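Local coordinates for protein alcohol dehydrogenase (Thermus sp., PDB 4CPD) that probably oxidises alcohols to aldehydes or ketones with NAD(+), as a zinc-containing medium-chain alcohol dehydrogenase, at residues L297-D300 against A301-L305. Sequence-based numbering, arbitrary orientation.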
ATOM      1  N   LEU A 297      -9.364 -15.240   3.835  1.00 35.99           N
ATOM      2  CA  LEU A 297      -9.493 -14.824   2.471  1.00 37.07           C
ATOM      3  C   LEU A 297      -8.773 -15.806   1.533  1.00 37.87           C
ATOM      4  O   LEU A 297      -9.219 -15.995   0.430  1.00 37.93           O
ATOM      5  CB  LEU A 297      -8.936 -13.402   2.297  1.00 37.47           C
ATOM      6  CG  LEU A 297      -9.322 -12.719   0.960  1.00 37.81           C
ATOM      7  CD1 LEU A 297     -10.812 -12.538   0.870  1.00 36.09           C
ATOM      8  CD2 LEU A 297      -8.624 -11.372   0.802  1.00 38.32           C
ATOM      9  N   TYR A 298      -7.680 -16.418   2.002  1.00 37.82           N
ATOM     10  CA  TYR A 298      -6.787 -17.214   1.181  1.00 37.22           C
ATOM     11  C   TYR A 298      -6.845 -18.708   1.430  1.00 37.18           C
ATOM     12  O   TYR A 298      -6.392 -19.485   0.617  1.00 42.23           O
ATOM     13  CB  TYR A 298      -5.358 -16.742   1.433  1.00 39.29           C
ATOM     14  CG  TYR A 298      -5.209 -15.255   1.193  1.00 40.03           C
ATOM     15  CD1 TYR A 298      -5.386 -14.729  -0.082  1.00 40.27           C
ATOM     16  CD2 TYR A 298      -4.905 -14.380   2.232  1.00 40.48           C
ATOM     17  CE1 TYR A 298      -5.263 -13.378  -0.314  1.00 39.74           C
ATOM     18  CE2 TYR A 298      -4.791 -13.026   2.009  1.00 40.26           C
ATOM     19  CZ  TYR A 298      -4.974 -12.541   0.739  1.00 40.64           C
ATOM     20  OH  TYR A 298      -4.855 -11.214   0.489  1.00 43.23           O
ATOM     21  N   ILE A 299      -7.387 -19.123   2.555  1.00 36.84           N
ATOM     22  CA  ILE A 299      -7.244 -20.510   2.991  1.00 35.53           C
ATOM     23  C   ILE A 299      -7.772 -21.534   1.986  1.00 34.03           C
ATOM     24  O   ILE A 299      -7.194 -22.577   1.846  1.00 31.15           O
ATOM     25  CB  ILE A 299      -7.901 -20.728   4.367  1.00 35.95           C
ATOM     26  CG1 ILE A 299      -7.453 -22.048   4.965  1.00 36.27           C
ATOM     27  CG2 ILE A 299      -9.423 -20.697   4.255  1.00 37.94           C
ATOM     28  CD1 ILE A 299      -7.805 -22.167   6.425  1.00 36.75           C
ATOM     29  N   ASP A 300      -8.844 -21.231   1.263  1.00 36.55           N
ATOM     30  CA  ASP A 300      -9.417 -22.211   0.327  1.00 37.12           C
ATOM     31  C   ASP A 300      -8.453 -22.483  -0.825  1.00 36.29           C
ATOM     32  O   ASP A 300      -8.260 -23.641  -1.205  1.00 34.98           O
ATOM     33  CB  ASP A 300     -10.796 -21.772  -0.168  1.00 39.11           C
ATOM     34  CG  ASP A 300     -11.832 -21.728   0.968  1.00 46.63           C
ATOM     35  OD1 ASP A 300     -12.051 -22.769   1.610  1.00 51.76           O
ATOM     36  OD2 ASP A 300     -12.394 -20.647   1.280  1.00 53.95           O
ATOM     37  N   ALA A 301      -7.821 -21.424  -1.335  1.00 33.12           N
ATOM     38  CA  ALA A 301      -6.859 -21.560  -2.417  1.00 31.45           C
ATOM     39  C   ALA A 301      -5.624 -22.264  -1.941  1.00 32.45           C
ATOM     40  O   ALA A 301      -5.050 -23.056  -2.664  1.00 31.92           O
ATOM     41  CB  ALA A 301      -6.484 -20.214  -2.974  1.00 30.14           C
ATOM     42  N   VAL A 302      -5.203 -21.972  -0.719  1.00 34.88           N
ATOM     43  CA  VAL A 302      -3.984 -22.589  -0.189  1.00 35.57           C
ATOM     44  C   VAL A 302      -4.189 -24.099  -0.062  1.00 33.84           C
ATOM     45  O   VAL A 302      -3.397 -24.883  -0.536  1.00 32.30           O
ATOM     46  CB  VAL A 302      -3.586 -21.949   1.151  1.00 34.38           C
ATOM     47  CG1 VAL A 302      -2.504 -22.757   1.845  1.00 34.50           C
ATOM     48  CG2 VAL A 302      -3.104 -20.529   0.904  1.00 34.33           C
ATOM     49  N   LEU A 303      -5.294 -24.488   0.540  1.00 34.54           N
ATOM     50  CA  LEU A 303      -5.668 -25.898   0.610  1.00 36.79           C
ATOM     51  C   LEU A 303      -5.676 -26.602  -0.779  1.00 39.97           C
ATOM     52  O   LEU A 303      -5.151 -27.706  -0.935  1.00 43.72           O
ATOM     53  CB  LEU A 303      -7.043 -26.064   1.275  1.00 33.87           C
ATOM     54  CG  LEU A 303      -7.080 -25.766   2.772  1.00 35.11           C
ATOM     55  CD1 LEU A 303      -8.486 -25.838   3.368  1.00 35.33           C
ATOM     56  CD2 LEU A 303      -6.175 -26.711   3.528  1.00 38.83           C
ATOM     57  N   ALA A 304      -6.277 -25.988  -1.781  1.00 38.16           N
ATOM     58  CA  ALA A 304      -6.284 -26.597  -3.096  1.00 36.58           C
ATOM     59  C   ALA A 304      -4.825 -26.828  -3.587  1.00 37.35           C
ATOM     60  O   ALA A 304      -4.526 -27.826  -4.222  1.00 33.51           O
ATOM     61  CB  ALA A 304      -7.097 -25.740  -4.080  1.00 33.89           C
ATOM     62  N   LEU A 305      -3.925 -25.909  -3.273  1.00 38.93           N
ATOM     63  CA  LEU A 305      -2.550 -26.045  -3.701  1.00 41.98           C
ATOM     64  C   LEU A 305      -1.847 -27.173  -2.919  1.00 44.01           C
ATOM     65  O   LEU A 305      -1.021 -27.931  -3.476  1.00 42.87           O
ATOM     66  CB  LEU A 305      -1.783 -24.723  -3.539  1.00 42.88           C
ATOM     67  CG  LEU A 305      -2.054 -23.594  -4.527  1.00 41.91           C
ATOM     68  CD1 LEU A 305      -1.389 -22.336  -4.029  1.00 44.07           C
ATOM     69  CD2 LEU A 305      -1.495 -23.887  -5.893  1.00 47.18           C
TER
HETATM   70  O   HOH W   1      -8.932 -18.628  -1.329  1.00 34.27           O
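Ile299 and Leu303 lie one turn apart on helix 295-307, and their side chains meet loosely along one flank. CG1 of Ile299 is 4.2 Å from CD1 of Leu303. In Leu303, CG sits beside its own backbone N and anti to the carbonyl carbon (chi1 -70°). This brings CG back toward the preceding turn, beside Ile299 O. That same carbonyl oxygen accepts a nearly straight bond from Leu303 N, 3.0 Å from Ile299 O, with 175° at the hydrogen.

Tyr298 and Val302 form a second apolar pair. Of the tyrosine side chain, CB is the part that meets Val302 CG2, at 4.4 Å, because the ring leads away from the following turn. Val302 CG1 is anti to the backbone N (chi1 168°), which leaves CG2 beside that N and close to the Tyr298 carbonyl. The ring has Leu297 CB over the centre of one face, and its OH bonds to Gln163.

Val302 N donates to Tyr298 O at 3.1 Å, and Ala304 N to Asp300 O at the same length. Leu297 O and Ala301 N stand 5.9 Å apart, too far for a direct bond. A water joins them, accepting from Ala301 N at 3.0 Å and donating to Leu297 O. The Asp300 CB bond points away from the following turn, and OD1 forms a salt bridge with Arg136 NE. Arg136, of strand 136-137, also touches Ile299 and Leu303. Val302 packs on Leu154, Ser155 and Tyr158 of helix 153-163 and, with Leu303, touches Ala150.

The helix follows strand 286-290, the last strand within the chain of the parallel Rossmann-type sheet. Main-chain bonds hold the later turns, and water takes the place of a direct bond between Leu297 and Ala301. The charge of Asp300 is probably balanced by Arg136, tying the helix to strand 136-137.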